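Local atomic coordinates of nucleotidyl transferase AbiEii/AbiGii toxin family protein (PDB entry 6Y56), a protein that probably acts as a nucleotidyltransferase toxin of a toxin-antitoxin system in Mycobacterium tuberculosis, of a family that can inactivate tRNA acceptor stems. Residues E17-D25 / L117-S125; Y174-Y184 / R230-I240. All coordinates share one frame; numbering follows the deposited sequence.

Contact 1 of 2, residues E17-D25 / L117-S125; sequences EAYDAALLD and LGEPRIVAS
The first turns of helix 19-38 pack against the loop joining two neighbouring inner strands of the mixed sheet of this nucleotidyltransferase fold, 107-114 and 125-129, where D20 and L23 meet P120. The backbones come closest at D20 and P120, whose CA atoms are 4.6 Å apart. P120 lies over the helix side: its CB sits 3.5 Å from the carbonyl O of D20, while its CD meets L23 CD2 at 3.8 Å, the leucine and the ring crossing at about a right angle. P120 also touches V112 of strand 107-114, so it has partners on both helix and sheet.

D20 also carries the polar part of the contact. Its carboxylate reaches R121 with CG turned beside the backbone N (chi1 -85°), and OD2 is modelled as acceptor from the R121 backbone N and as partner of its guanidinium; this oxygen is placed too close to a neighbour, which makes the details doubtful. The arginine chain bends at chi2 and chi3, and as modelled its guanidinium presents a face to the carboxylate with the two planes 44° apart, a geometry as uncertain as that oxygen.

The rest is apolar. L117, whose backbone N is held by H114, reaches toward the helix and brings CD2 within 3.8 Å of Y19 OH; the tyrosine also touches R5 and V8 of helix 5-11. L23 also packs against L117, CD2 to CB 4.1 Å. Further along, I122 uses two branches: CD1 rests on A21 CB, and CG2 meets L24. L24 in turn bridges toward the start of strand 125-129, its CD2 lying 3.8 Å from I122 CG2 and 3.7 Å from A124 CB.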
loop_
_atom_site.group_PDB
_atom_site.type_symbol
_atom_site.label_atom_id
_atom_site.label_comp_id
_atom_site.label_asym_id
_atom_site.label_seq_id
_atom_site.Cartn_x
_atom_site.Cartn_y
_atom_site.Cartn_z
ATOM N N GLU A 17 -12.607 -10.687 16.586
ATOM C CA GLU A 17 -12.244 -11.120 15.243
ATOM C C GLU A 17 -11.084 -10.321 14.674
ATOM O O GLU A 17 -10.450 -10.780 13.721
ATOM C CB GLU A 17 -13.443 -11.007 14.305
ATOM C CG GLU A 17 -13.972 -9.594 14.122
ATOM C CD GLU A 17 -15.182 -9.296 14.994
ATOM O OE1 GLU A 17 -15.296 -9.885 16.098
ATOM O OE2 GLU A 17 -16.018 -8.467 14.570
ATOM N N ALA A 18 -10.798 -9.147 15.228
ATOM C CA ALA A 18 -9.715 -8.293 14.752
ATOM C C ALA A 18 -8.462 -8.387 15.608
ATOM O O ALA A 18 -7.497 -7.651 15.353
ATOM C CB ALA A 18 -10.169 -6.834 14.671
ATOM N N TYR A 19 -8.448 -9.253 16.622
ATOM C CA TYR A 19 -7.283 -9.330 17.494
ATOM C C TYR A 19 -6.023 -9.681 16.711
ATOM O O TYR A 19 -4.960 -9.082 16.929
ATOM C CB TYR A 19 -7.518 -10.362 18.601
ATOM C CG TYR A 19 -6.346 -10.487 19.537
ATOM C CD1 TYR A 19 -6.242 -9.667 20.645
ATOM C CD2 TYR A 19 -5.327 -11.410 19.300
ATOM C CE1 TYR A 19 -5.169 -9.761 21.502
ATOM C CE2 TYR A 19 -4.245 -11.509 20.148
ATOM C CZ TYR A 19 -4.173 -10.681 21.252
ATOM O OH TYR A 19 -3.101 -10.763 22.117
ATOM N N ASP A 20 -6.119 -10.661 15.806
ATOM C CA ASP A 20 -4.940 -11.077 15.056
ATOM C C ASP A 20 -4.445 -9.958 14.148
ATOM O O ASP A 20 -3.232 -9.752 14.018
ATOM C CB ASP A 20 -5.242 -12.341 14.248
ATOM C CG ASP A 20 -5.070 -13.624 15.061
ATOM O OD1 ASP A 20 -4.820 -13.551 16.276
ATOM O OD2 ASP A 20 -5.166 -14.713 14.458
ATOM N N ALA A 21 -5.364 -9.231 13.505
ATOM C CA ALA A 21 -4.957 -8.088 12.692
ATOM C C ALA A 21 -4.284 -7.016 13.538
ATOM O O ALA A 21 -3.315 -6.385 13.098
ATOM C CB ALA A 21 -6.164 -7.499 11.965
ATOM N N ALA A 22 -4.780 -6.797 14.764
ATOM C CA ALA A 22 -4.167 -5.817 15.652
ATOM C C ALA A 22 -2.780 -6.263 16.094
ATOM O O ALA A 22 -1.863 -5.442 16.187
ATOM C CB ALA A 22 -5.070 -5.549 16.859
ATOM N N LEU A 23 -2.615 -7.558 16.371
ATOM C CA LEU A 23 -1.300 -8.064 16.739
ATOM C C LEU A 23 -0.321 -7.925 15.582
ATOM O O LEU A 23 0.845 -7.569 15.782
ATOM C CB LEU A 23 -1.406 -9.519 17.199
ATOM C CG LEU A 23 -0.130 -10.175 17.732
ATOM C CD1 LEU A 23 0.498 -9.345 18.820
ATOM C CD2 LEU A 23 -0.414 -11.586 18.235
ATOM N N LEU A 24 -0.788 -8.190 14.360
ATOM C CA LEU A 24 0.056 -7.999 13.183
ATOM C C LEU A 24 0.402 -6.532 12.987
ATOM O O LEU A 24 1.544 -6.200 12.647
ATOM C CB LEU A 24 -0.657 -8.535 11.947
ATOM C CG LEU A 24 0.096 -8.287 10.632
ATOM C CD1 LEU A 24 1.459 -8.979 10.586
ATOM C CD2 LEU A 24 -0.788 -8.742 9.488
ATOM N N ASP A 25 -0.565 -5.639 13.203
ATOM C CA ASP A 25 -0.309 -4.204 13.109
ATOM C C ASP A 25 0.840 -3.803 14.032
ATOM O O ASP A 25 1.767 -3.079 13.628
ATOM C CB ASP A 25 -1.595 -3.436 13.462
ATOM C CG ASP A 25 -1.453 -1.931 13.303
ATOM O OD1 ASP A 25 -1.307 -1.469 12.156
ATOM O OD2 ASP A 25 -1.489 -1.197 14.321
ATOM N N LEU A 117 2.102 -13.448 23.287
ATOM C CA LEU A 117 0.828 -13.281 22.606
ATOM C C LEU A 117 0.641 -14.232 21.433
ATOM O O LEU A 117 -0.467 -14.312 20.893
ATOM C CB LEU A 117 0.675 -11.831 22.160
ATOM C CG LEU A 117 0.940 -10.882 23.329
ATOM C CD1 LEU A 117 0.902 -9.438 22.884
ATOM C CD2 LEU A 117 -0.066 -11.129 24.453
ATOM N N GLY A 118 1.675 -14.957 21.041
ATOM C CA GLY A 118 1.522 -15.990 20.043
ATOM C C GLY A 118 1.617 -15.474 18.621
ATOM O O GLY A 118 2.111 -14.377 18.339
ATOM N N GLU A 119 1.127 -16.306 17.705
ATOM C CA GLU A 119 1.252 -16.067 16.277
ATOM C C GLU A 119 -0.109 -15.743 15.690
ATOM O O GLU A 119 -1.008 -16.599 15.723
ATOM C CB GLU A 119 1.832 -17.305 15.598
ATOM C CG GLU A 119 1.735 -17.263 14.086
ATOM C CD GLU A 119 2.588 -18.321 13.412
ATOM O OE1 GLU A 119 3.213 -19.128 14.135
ATOM O OE2 GLU A 119 2.630 -18.341 12.163
ATOM N N PRO A 120 -0.312 -14.546 15.144
ATOM C CA PRO A 120 -1.593 -14.250 14.493
ATOM C C PRO A 120 -1.789 -15.123 13.261
ATOM O O PRO A 120 -0.866 -15.340 12.474
ATOM C CB PRO A 120 -1.474 -12.768 14.122
ATOM C CG PRO A 120 -0.009 -12.490 14.089
ATOM C CD PRO A 120 0.612 -13.398 15.115
ATOM N N ARG A 121 -3.001 -15.645 13.114
ATOM C CA ARG A 121 -3.316 -16.562 12.020
ATOM C C ARG A 121 -3.863 -15.840 10.799
ATOM O O ARG A 121 -4.796 -16.308 10.144
ATOM C CB ARG A 121 -4.278 -17.641 12.507
ATOM C CG ARG A 121 -3.753 -18.415 13.709
ATOM C CD ARG A 121 -4.855 -18.756 14.711
ATOM N NE ARG A 121 -5.816 -17.672 14.917
ATOM C CZ ARG A 121 -5.914 -16.962 16.038
ATOM N NH1 ARG A 121 -5.100 -17.205 17.058
ATOM N NH2 ARG A 121 -6.821 -15.996 16.138
ATOM N N ILE A 122 -3.293 -14.689 10.477
ATOM C CA ILE A 122 -3.767 -13.849 9.390
ATOM C C ILE A 122 -2.701 -13.814 8.305
ATOM O O ILE A 122 -1.499 -13.854 8.583
ATOM C CB ILE A 122 -4.103 -12.436 9.922
ATOM C CG1 ILE A 122 -4.718 -11.558 8.832
ATOM C CG2 ILE A 122 -2.880 -11.788 10.540
ATOM C CD1 ILE A 122 -5.317 -10.268 9.374
ATOM N N VAL A 123 -3.155 -13.765 7.054
ATOM C CA VAL A 123 -2.245 -13.729 5.915
ATOM C C VAL A 123 -1.554 -12.375 5.865
ATOM O O VAL A 123 -2.211 -11.322 5.873
ATOM C CB VAL A 123 -3.022 -13.998 4.619
ATOM C CG1 VAL A 123 -2.276 -13.437 3.408
ATOM C CG2 VAL A 123 -3.315 -15.484 4.474
ATOM N N ALA A 124 -0.220 -12.396 5.809
ATOM C CA ALA A 124 0.578 -11.185 5.742
ATOM C C ALA A 124 1.692 -11.386 4.732
ATOM O O ALA A 124 2.186 -12.496 4.535
ATOM C CB ALA A 124 1.168 -10.832 7.108
ATOM N N SER A 125 2.103 -10.299 4.103
ATOM C CA SER A 125 3.066 -10.396 3.023
ATOM C C SER A 125 3.986 -9.188 3.021
ATOM O O SER A 125 3.719 -8.167 3.661
ATOM C CB SER A 125 2.366 -10.509 1.675
ATOM O OG SER A 125 1.457 -9.435 1.515
#

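Contact 2 of 2, residues Y174-Y184 / R230-I240; sequences YRRVALARDLY and RSEHDFQPDSI
Backbone bonds join the two segments in a single beta bridge between L179 and Q236: Q236 N donates to A178 O and A180 N to Q236 O, each 2.9 Å and nearly straight. A water accepts from R181 N and donates to Q236 O.

Two arginine side chains make the other polar contacts. R230, extended from CG to NE, lays its guanidinium flat over the Y174 ring in a cation-pi stack, CZ 3.9 Å from the ring centroid and the planes 16° apart. NH1 donates to the backbone O of Y174 at 3.1 Å over a bent path (139°), and NH2, less surely placed, donates to the same oxygen, so stack and bonds together limit the group's rotation. R181 holds the backbone carbonyl O of D238 side-on, NE and NH2 each at 2.9 Å, both near the guanidinium plane. The D238 carboxylate stacks over that guanidinium, so OD2 adds charge attraction without an N-H aimed at it. R181 NH1 turns elsewhere, to T67.

Apolar contacts centre on F235. L183 CD2 makes a CH-pi contact over one ring face, 3.9 Å from the centroid; Y174 CE1 lies at the ring's edge, and A178 CB approaches CD1. I240 packs on A180 and Y184.

The contact thus ties the link between helices 163-174 and 180-189 to the loop entering helix 240-243; M249 of helix 249-259 touches A180 and F235, and W252 touches L183.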
loop_
_atom_site.group_PDB
_atom_site.type_symbol
_atom_site.label_atom_id
_atom_site.label_comp_id
_atom_site.label_asym_id
_atom_site.label_seq_id
_atom_site.Cartn_x
_atom_site.Cartn_y
_atom_site.Cartn_z
ATOM N N TYR A 174 -7.101 -0.794 -9.183
ATOM C CA TYR A 174 -8.560 -0.822 -9.255
ATOM C C TYR A 174 -9.034 -0.993 -10.685
ATOM O O TYR A 174 -10.054 -1.652 -10.932
ATOM C CB TYR A 174 -9.074 0.493 -8.672
ATOM C CG TYR A 174 -10.529 0.565 -8.285
ATOM C CD1 TYR A 174 -11.007 -0.066 -7.145
ATOM C CD2 TYR A 174 -11.411 1.335 -9.024
ATOM C CE1 TYR A 174 -12.346 0.042 -6.780
ATOM C CE2 TYR A 174 -12.737 1.452 -8.670
ATOM C CZ TYR A 174 -13.194 0.806 -7.556
ATOM O OH TYR A 174 -14.528 0.934 -7.222
ATOM N N ARG A 175 -8.301 -0.422 -11.637
ATOM C CA ARG A 175 -8.645 -0.523 -13.042
ATOM C C ARG A 175 -8.565 -1.961 -13.543
ATOM O O ARG A 175 -9.242 -2.319 -14.520
ATOM C CB ARG A 175 -7.681 0.385 -13.794
ATOM C CG ARG A 175 -7.789 0.349 -15.254
ATOM C CD ARG A 175 -6.846 -0.653 -15.884
ATOM N NE ARG A 175 -7.351 -0.838 -17.213
ATOM C CZ ARG A 175 -6.741 -1.490 -18.184
ATOM N NH1 ARG A 175 -7.327 -1.554 -19.366
ATOM N NH2 ARG A 175 -5.550 -2.050 -17.988
ATOM N N ARG A 176 -7.718 -2.776 -12.922
ATOM C CA ARG A 176 -7.488 -4.148 -13.359
ATOM C C ARG A 176 -8.322 -5.159 -12.591
ATOM O O ARG A 176 -8.850 -6.103 -13.193
ATOM C CB ARG A 176 -6.006 -4.510 -13.217
ATOM C CG ARG A 176 -5.729 -6.001 -13.412
ATOM C CD ARG A 176 -4.250 -6.322 -13.373
ATOM N NE ARG A 176 -3.703 -6.134 -12.032
ATOM C CZ ARG A 176 -3.754 -7.045 -11.064
ATOM N NH1 ARG A 176 -4.321 -8.232 -11.275
ATOM N NH2 ARG A 176 -3.227 -6.765 -9.876
ATOM N N VAL A 177 -8.446 -4.989 -11.277
ATOM C CA VAL A 177 -9.162 -5.932 -10.427
ATOM C C VAL A 177 -9.787 -5.167 -9.269
ATOM O O VAL A 177 -9.181 -4.246 -8.714
ATOM C CB VAL A 177 -8.223 -7.058 -9.943
ATOM C CG1 VAL A 177 -7.085 -6.490 -9.104
ATOM C CG2 VAL A 177 -8.997 -8.094 -9.161
ATOM N N ALA A 178 -11.003 -5.559 -8.896
ATOM C CA ALA A 178 -11.777 -4.861 -7.874
ATOM C C ALA A 178 -11.535 -5.528 -6.524
ATOM O O ALA A 178 -11.986 -6.655 -6.291
ATOM C CB ALA A 178 -13.259 -4.887 -8.242
ATOM N N LEU A 179 -10.818 -4.836 -5.634
ATOM C CA LEU A 179 -10.487 -5.349 -4.311
ATOM C C LEU A 179 -11.113 -4.454 -3.249
ATOM O O LEU A 179 -10.952 -3.232 -3.292
ATOM C CB LEU A 179 -8.965 -5.388 -4.106
ATOM C CG LEU A 179 -8.110 -6.100 -5.155
ATOM C CD1 LEU A 179 -6.622 -6.048 -4.780
ATOM C CD2 LEU A 179 -8.577 -7.546 -5.359
ATOM N N ALA A 180 -11.792 -5.061 -2.270
ATOM C CA ALA A 180 -12.442 -4.256 -1.238
ATOM C C ALA A 180 -11.450 -3.406 -0.454
ATOM O O ALA A 180 -11.792 -2.295 -0.038
ATOM C CB ALA A 180 -13.244 -5.144 -0.283
ATOM N N ARG A 181 -10.228 -3.908 -0.224
ATOM C CA ARG A 181 -9.258 -3.108 0.516
ATOM C C ARG A 181 -8.861 -1.873 -0.277
ATOM O O ARG A 181 -8.674 -0.790 0.296
ATOM C CB ARG A 181 -8.024 -3.944 0.871
ATOM C CG ARG A 181 -8.309 -5.148 1.772
ATOM C CD ARG A 181 -7.071 -6.028 1.915
ATOM N NE ARG A 181 -7.329 -7.239 2.693
ATOM C CZ ARG A 181 -6.388 -7.935 3.325
ATOM N NH1 ARG A 181 -5.125 -7.541 3.275
ATOM N NH2 ARG A 181 -6.715 -9.028 4.007
ATOM N N ASP A 182 -8.776 -2.004 -1.602
ATOM C CA ASP A 182 -8.474 -0.839 -2.426
ATOM C C ASP A 182 -9.651 0.128 -2.441
ATOM O O ASP A 182 -9.457 1.347 -2.408
ATOM C CB ASP A 182 -8.166 -1.256 -3.859
ATOM C CG ASP A 182 -6.801 -1.902 -4.021
ATOM O OD1 ASP A 182 -5.973 -1.843 -3.091
ATOM O OD2 ASP A 182 -6.577 -2.500 -5.095
ATOM N N LEU A 183 -10.880 -0.398 -2.508
ATOM C CA LEU A 183 -12.058 0.462 -2.433
ATOM C C LEU A 183 -12.078 1.252 -1.129
ATOM O O LEU A 183 -12.359 2.457 -1.122
ATOM C CB LEU A 183 -13.316 -0.397 -2.552
ATOM C CG LEU A 183 -14.664 0.311 -2.369
ATOM C CD1 LEU A 183 -14.874 1.357 -3.461
ATOM C CD2 LEU A 183 -15.786 -0.710 -2.371
ATOM N N TYR A 184 -11.794 0.585 -0.008
ATOM C CA TYR A 184 -11.729 1.280 1.273
ATOM C C TYR A 184 -10.712 2.420 1.232
ATOM O O TYR A 184 -10.979 3.535 1.698
ATOM C CB TYR A 184 -11.381 0.287 2.393
ATOM C CG TYR A 184 -11.266 0.961 3.731
ATOM C CD1 TYR A 184 -10.073 1.561 4.138
ATOM C CD2 TYR A 184 -12.366 1.049 4.575
ATOM C CE1 TYR A 184 -9.972 2.203 5.348
ATOM C CE2 TYR A 184 -12.274 1.694 5.798
ATOM C CZ TYR A 184 -11.079 2.276 6.170
ATOM O OH TYR A 184 -10.995 2.929 7.385
ATOM N N ARG A 230 -19.979 -0.419 -10.117
ATOM C CA ARG A 230 -19.655 -1.759 -9.667
ATOM C C ARG A 230 -20.593 -2.128 -8.528
ATOM O O ARG A 230 -21.017 -1.276 -7.743
ATOM C CB ARG A 230 -18.186 -1.870 -9.230
ATOM C CG ARG A 230 -17.163 -1.731 -10.370
ATOM C CD ARG A 230 -15.694 -1.810 -9.888
ATOM N NE ARG A 230 -14.751 -1.355 -10.914
ATOM C CZ ARG A 230 -13.426 -1.424 -10.805
ATOM N NH1 ARG A 230 -12.867 -1.909 -9.704
ATOM N NH2 ARG A 230 -12.653 -1.001 -11.794
ATOM N N SER A 231 -20.949 -3.401 -8.466
ATOM C CA SER A 231 -21.737 -3.919 -7.362
ATOM C C SER A 231 -20.800 -4.529 -6.321
ATOM O O SER A 231 -19.667 -4.902 -6.627
ATOM C CB SER A 231 -22.739 -4.953 -7.889
ATOM O OG SER A 231 -22.993 -5.983 -6.957
ATOM N N GLU A 232 -21.282 -4.617 -5.077
ATOM C CA GLU A 232 -20.468 -5.228 -4.026
ATOM C C GLU A 232 -20.010 -6.625 -4.420
ATOM O O GLU A 232 -18.927 -7.071 -4.014
ATOM C CB GLU A 232 -21.225 -5.262 -2.695
ATOM C CG GLU A 232 -22.153 -6.450 -2.532
ATOM C CD GLU A 232 -22.985 -6.366 -1.273
ATOM O OE1 GLU A 232 -23.591 -5.300 -1.033
ATOM O OE2 GLU A 232 -23.057 -7.369 -0.533
ATOM N N HIS A 233 -20.801 -7.319 -5.238
ATOM C CA HIS A 233 -20.427 -8.645 -5.698
ATOM C C HIS A 233 -19.302 -8.617 -6.720
ATOM O O HIS A 233 -18.733 -9.669 -7.012
ATOM C CB HIS A 233 -21.666 -9.356 -6.241
ATOM C CG HIS A 233 -22.757 -9.473 -5.224
ATOM N ND1 HIS A 233 -22.598 -10.187 -4.057
ATOM C CD2 HIS A 233 -23.993 -8.924 -5.170
ATOM C CE1 HIS A 233 -23.701 -10.091 -3.334
ATOM N NE2 HIS A 233 -24.562 -9.332 -3.987
ATOM N N ASP A 234 -18.972 -7.447 -7.261
ATOM C CA ASP A 234 -17.848 -7.324 -8.176
ATOM C C ASP A 234 -16.504 -7.236 -7.459
ATOM O O ASP A 234 -15.466 -7.324 -8.124
ATOM C CB ASP A 234 -18.044 -6.102 -9.083
ATOM C CG ASP A 234 -19.333 -6.173 -9.903
ATOM O OD1 ASP A 234 -19.563 -7.205 -10.570
ATOM O OD2 ASP A 234 -20.118 -5.200 -9.874
ATOM N N PHE A 235 -16.489 -7.089 -6.134
ATOM C CA PHE A 235 -15.259 -6.877 -5.378
ATOM C C PHE A 235 -14.831 -8.155 -4.666
ATOM O O PHE A 235 -15.671 -8.924 -4.190
ATOM C CB PHE A 235 -15.446 -5.793 -4.314
ATOM C CG PHE A 235 -15.661 -4.417 -4.865
ATOM C CD1 PHE A 235 -14.590 -3.562 -5.085
ATOM C CD2 PHE A 235 -16.938 -3.963 -5.134
ATOM C CE1 PHE A 235 -14.801 -2.296 -5.587
ATOM C CE2 PHE A 235 -17.149 -2.694 -5.627
ATOM C CZ PHE A 235 -16.079 -1.860 -5.857
ATOM N N GLN A 236 -13.518 -8.363 -4.574
ATOM C CA GLN A 236 -12.969 -9.412 -3.722
ATOM C C GLN A 236 -12.940 -8.915 -2.280
ATOM O O GLN A 236 -12.287 -7.903 -2.002
ATOM C CB GLN A 236 -11.546 -9.736 -4.150
ATOM C CG GLN A 236 -11.412 -10.600 -5.396
ATOM C CD GLN A 236 -9.963 -10.997 -5.648
ATOM O OE1 GLN A 236 -9.178 -11.150 -4.707
ATOM N NE2 GLN A 236 -9.599 -11.153 -6.917
ATOM N N PRO A 237 -13.599 -9.597 -1.338
ATOM C CA PRO A 237 -13.668 -9.048 0.030
ATOM C C PRO A 237 -12.341 -9.076 0.762
ATOM O O PRO A 237 -12.012 -8.114 1.470
ATOM C CB PRO A 237 -14.722 -9.929 0.725
ATOM C CG PRO A 237 -15.363 -10.737 -0.365
ATOM C CD PRO A 237 -14.374 -10.840 -1.479
ATOM N N ASP A 238 -11.576 -10.156 0.612
ATOM C CA ASP A 238 -10.282 -10.331 1.271
ATOM C C ASP A 238 -10.308 -9.885 2.734
ATOM O O ASP A 238 -9.494 -9.077 3.185
ATOM C CB ASP A 238 -9.155 -9.663 0.485
ATOM C CG ASP A 238 -7.780 -10.124 0.927
ATOM O OD1 ASP A 238 -7.666 -11.239 1.494
ATOM O OD2 ASP A 238 -6.810 -9.368 0.700
ATOM N N SER A 239 -11.277 -10.414 3.477
ATOM C CA SER A 239 -11.346 -10.221 4.928
ATOM C C SER A 239 -11.434 -8.747 5.330
ATOM O O SER A 239 -10.961 -8.364 6.403
ATOM C CB SER A 239 -10.184 -10.913 5.650
ATOM O OG SER A 239 -10.196 -12.307 5.396
ATOM N N ILE A 240 -12.037 -7.904 4.486
ATOM C CA ILE A 240 -12.160 -6.490 4.831
ATOM C C ILE A 240 -12.881 -6.309 6.164
ATOM O O ILE A 240 -12.547 -5.406 6.940
ATOM C CB ILE A 240 -12.799 -5.684 3.674
ATOM C CG1 ILE A 240 -12.877 -4.189 4.006
ATOM C CG2 ILE A 240 -14.177 -6.232 3.320
ATOM C CD1 ILE A 240 -11.519 -3.504 4.038
HETATM O O HOH W 1 -9.528 -6.735 -0.845
#

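In the fold
Contact 1 closes before contact 2 opens, so the two come in series along the chain. Their centres lie 22 Å apart and their nearest atoms about 5 Å, without touching. Contact 1 belongs to the part with the mixed sheet, fastening helix 19-38 to the loop between strands 107-114 and 125-129; contact 2 joins loops and helices of the later, helical part, with no strand between its segments. T67, just before strand 68-72, touches I122 of contact 1 and hydrogen-bonds R181 of contact 2. T67 thus gives one point where the surroundings of the two contacts adjoin, consistent with sheet-bearing and helical parts of this probable nucleotidyltransferase packing together there.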